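Local coordinates for iron-containing alcohol dehydrogenase (Ralstonia eutropha, PDB 3JZD), which probably reduces maleylacetate to 3-oxoadipate with NADH or NADPH, a step in the breakdown of aromatic compounds, at residues G238-H243 / W334-I339. Sequence-based numbering, arbitrary orientation.
Sequences GMALHH and WNPRPI
Asn335 reaches across to the start of helix 241-253 and accepts a hydrogen bond from its first backbone N-H. Leu241 N lies 3.1 Å from Asn335 OD1, with an N-H...O angle of 152°. The donor sits above the carbonyl plane, about 40° out of it, and not on a lone pair. CG of Asn335 is anti to its backbone N (chi1 -172°), which extends the amide toward the helix. Asn335 ND2 donates to Arg337 O at 2.8 Å, nearly straight and within the amide plane, and it also donates to Asn272 of helix 257-272. With bonds at both ends, the rotation of the amide is fixed.

A water donates to Trp334 O; a second bond, to Met239 O, is doubtful, since the 2.4 Å from the water to Met239 O is too short.

Both segments belong to the C-terminal, mainly helical part of the iron-containing alcohol dehydrogenase fold. The contact ties the loop between helices 321-328 and 341-353 to the N-terminal end of helix 241-253, where Ala240 is the N-cap residue. From helix 165-182, Glu181 accepts bonds from the backbone N of Ala240 and of His242.

The remaining contacts are van der Waals. Ala240 CB points at the loop and packs 3.3 Å from Asn335 OD1 and 3.6 Å from Trp334 O. Leu241 CB lies against the same amide oxygen. Ile339 CD1 lies against the flank of the Leu241 side chain, 4.0 Å from Leu241 CD1, and the two chains pass at a slant. Both also rest on Ile344 of helix 341-353 and on Tyr333.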
loop_
_atom_site.group_PDB
_atom_site.type_symbol
_atom_site.label_atom_id
_atom_site.label_comp_id
_atom_site.label_asym_id
_atom_site.label_seq_id
_atom_site.Cartn_x
_atom_site.Cartn_y
_atom_site.Cartn_z
ATOM N N GLY A 238 13.848 1.248 6.799
ATOM C CA GLY A 238 14.704 1.368 7.963
ATOM C C GLY A 238 14.589 2.707 8.699
ATOM O O GLY A 238 14.571 3.777 8.080
HETATM N N MSE A 239 14.504 2.633 10.022
HETATM C CA MSE A 239 14.536 3.799 10.895
HETATM C C MSE A 239 15.986 4.221 11.105
HETATM O O MSE A 239 16.902 3.619 10.549
HETATM C CB MSE A 239 13.835 3.484 12.215
HETATM C CG MSE A 239 12.357 3.084 12.068
HETATM SE SE MSE A 239 11.126 4.422 11.284
HETATM C CE MSE A 239 11.182 3.863 9.385
ATOM N N ALA A 240 16.220 5.266 11.886
ATOM C CA ALA A 240 17.592 5.750 12.087
ATOM C C ALA A 240 17.741 6.412 13.463
ATOM O O ALA A 240 17.243 5.885 14.463
ATOM C CB ALA A 240 18.040 6.698 10.892
ATOM N N LEU A 241 18.384 7.562 13.529
ATOM C CA LEU A 241 18.675 8.206 14.817
ATOM C C LEU A 241 17.551 8.283 15.835
ATOM O O LEU A 241 17.748 7.914 17.000
ATOM C CB LEU A 241 19.266 9.601 14.616
ATOM C CG LEU A 241 19.388 10.548 15.817
ATOM C CD1 LEU A 241 20.408 9.986 16.847
ATOM C CD2 LEU A 241 19.772 11.949 15.331
ATOM N N HIS A 242 16.376 8.757 15.433
ATOM C CA HIS A 242 15.332 8.948 16.410
ATOM C C HIS A 242 14.968 7.661 17.115
ATOM O O HIS A 242 14.923 7.615 18.342
ATOM C CB HIS A 242 14.081 9.563 15.801
ATOM C CG HIS A 242 12.920 9.531 16.723
ATOM N ND1 HIS A 242 12.703 10.500 17.684
ATOM C CD2 HIS A 242 11.923 8.624 16.858
ATOM C CE1 HIS A 242 11.605 10.198 18.355
ATOM N NE2 HIS A 242 11.111 9.060 17.879
ATOM N N HIS A 243 14.661 6.634 16.336
ATOM C CA HIS A 243 14.296 5.335 16.908
ATOM C C HIS A 243 15.422 4.691 17.707
ATOM O O HIS A 243 15.198 4.164 18.787
ATOM C CB HIS A 243 13.744 4.410 15.833
ATOM C CG HIS A 243 12.429 4.881 15.294
ATOM N ND1 HIS A 243 12.320 5.968 14.443
ATOM C CD2 HIS A 243 11.167 4.429 15.500
ATOM C CE1 HIS A 243 11.047 6.157 14.150
ATOM N NE2 HIS A 243 10.323 5.247 14.785
ATOM N N TRP A 334 23.241 3.196 10.158
ATOM C CA TRP A 334 23.188 4.204 9.102
ATOM C C TRP A 334 22.299 5.368 9.538
ATOM O O TRP A 334 21.215 5.173 10.091
ATOM C CB TRP A 334 22.621 3.574 7.814
ATOM C CG TRP A 334 22.675 4.471 6.710
ATOM C CD1 TRP A 334 23.701 4.638 5.836
ATOM C CD2 TRP A 334 21.677 5.422 6.352
ATOM N NE1 TRP A 334 23.392 5.629 4.942
ATOM C CE2 TRP A 334 22.139 6.102 5.219
ATOM C CE3 TRP A 334 20.404 5.719 6.839
ATOM C CZ2 TRP A 334 21.392 7.090 4.596
ATOM C CZ3 TRP A 334 19.672 6.696 6.222
ATOM C CH2 TRP A 334 20.167 7.373 5.116
ATOM N N ASN A 335 22.747 6.574 9.279
ATOM C CA ASN A 335 21.951 7.767 9.549
ATOM C C ASN A 335 22.350 8.826 8.489
ATOM O O ASN A 335 23.459 8.793 8.017
ATOM C CB ASN A 335 22.196 8.267 10.986
ATOM C CG ASN A 335 21.257 9.385 11.379
ATOM O OD1 ASN A 335 20.049 9.181 11.537
ATOM N ND2 ASN A 335 21.811 10.559 11.577
ATOM N N PRO A 336 21.448 9.738 8.096
ATOM C CA PRO A 336 21.793 10.715 7.019
ATOM C C PRO A 336 22.969 11.636 7.344
ATOM O O PRO A 336 23.673 12.074 6.431
ATOM C CB PRO A 336 20.517 11.534 6.857
ATOM C CG PRO A 336 19.436 10.580 7.313
ATOM C CD PRO A 336 20.026 9.812 8.457
ATOM N N ARG A 337 23.123 11.952 8.634
ATOM C CA ARG A 337 24.265 12.740 9.175
ATOM C C ARG A 337 25.077 11.826 10.165
ATOM O O ARG A 337 24.486 11.060 10.947
ATOM C CB ARG A 337 23.704 13.979 9.883
ATOM C CG ARG A 337 24.771 14.824 10.583
ATOM C CD ARG A 337 24.159 15.882 11.445
ATOM N NE ARG A 337 25.165 16.481 12.321
ATOM C CZ ARG A 337 24.893 17.408 13.235
ATOM N NH1 ARG A 337 23.667 17.835 13.385
ATOM N NH2 ARG A 337 25.844 17.934 13.980
ATOM N N PRO A 338 26.418 11.876 10.126
ATOM C CA PRO A 338 27.195 11.016 11.059
ATOM C C PRO A 338 26.821 11.211 12.525
ATOM O O PRO A 338 26.469 12.312 12.916
ATOM C CB PRO A 338 28.664 11.411 10.789
ATOM C CG PRO A 338 28.663 11.988 9.423
ATOM C CD PRO A 338 27.303 12.603 9.193
ATOM N N ILE A 339 26.802 10.117 13.290
ATOM C CA ILE A 339 26.488 10.150 14.704
ATOM C C ILE A 339 27.843 10.454 15.361
ATOM O O ILE A 339 28.780 9.686 15.208
ATOM C CB ILE A 339 25.889 8.808 15.181
ATOM C CG1 ILE A 339 24.641 8.413 14.354
ATOM C CG2 ILE A 339 25.513 8.851 16.634
ATOM C CD1 ILE A 339 23.476 9.410 14.357
HETATM O O HOH W 1 19.217 3.321 9.915
#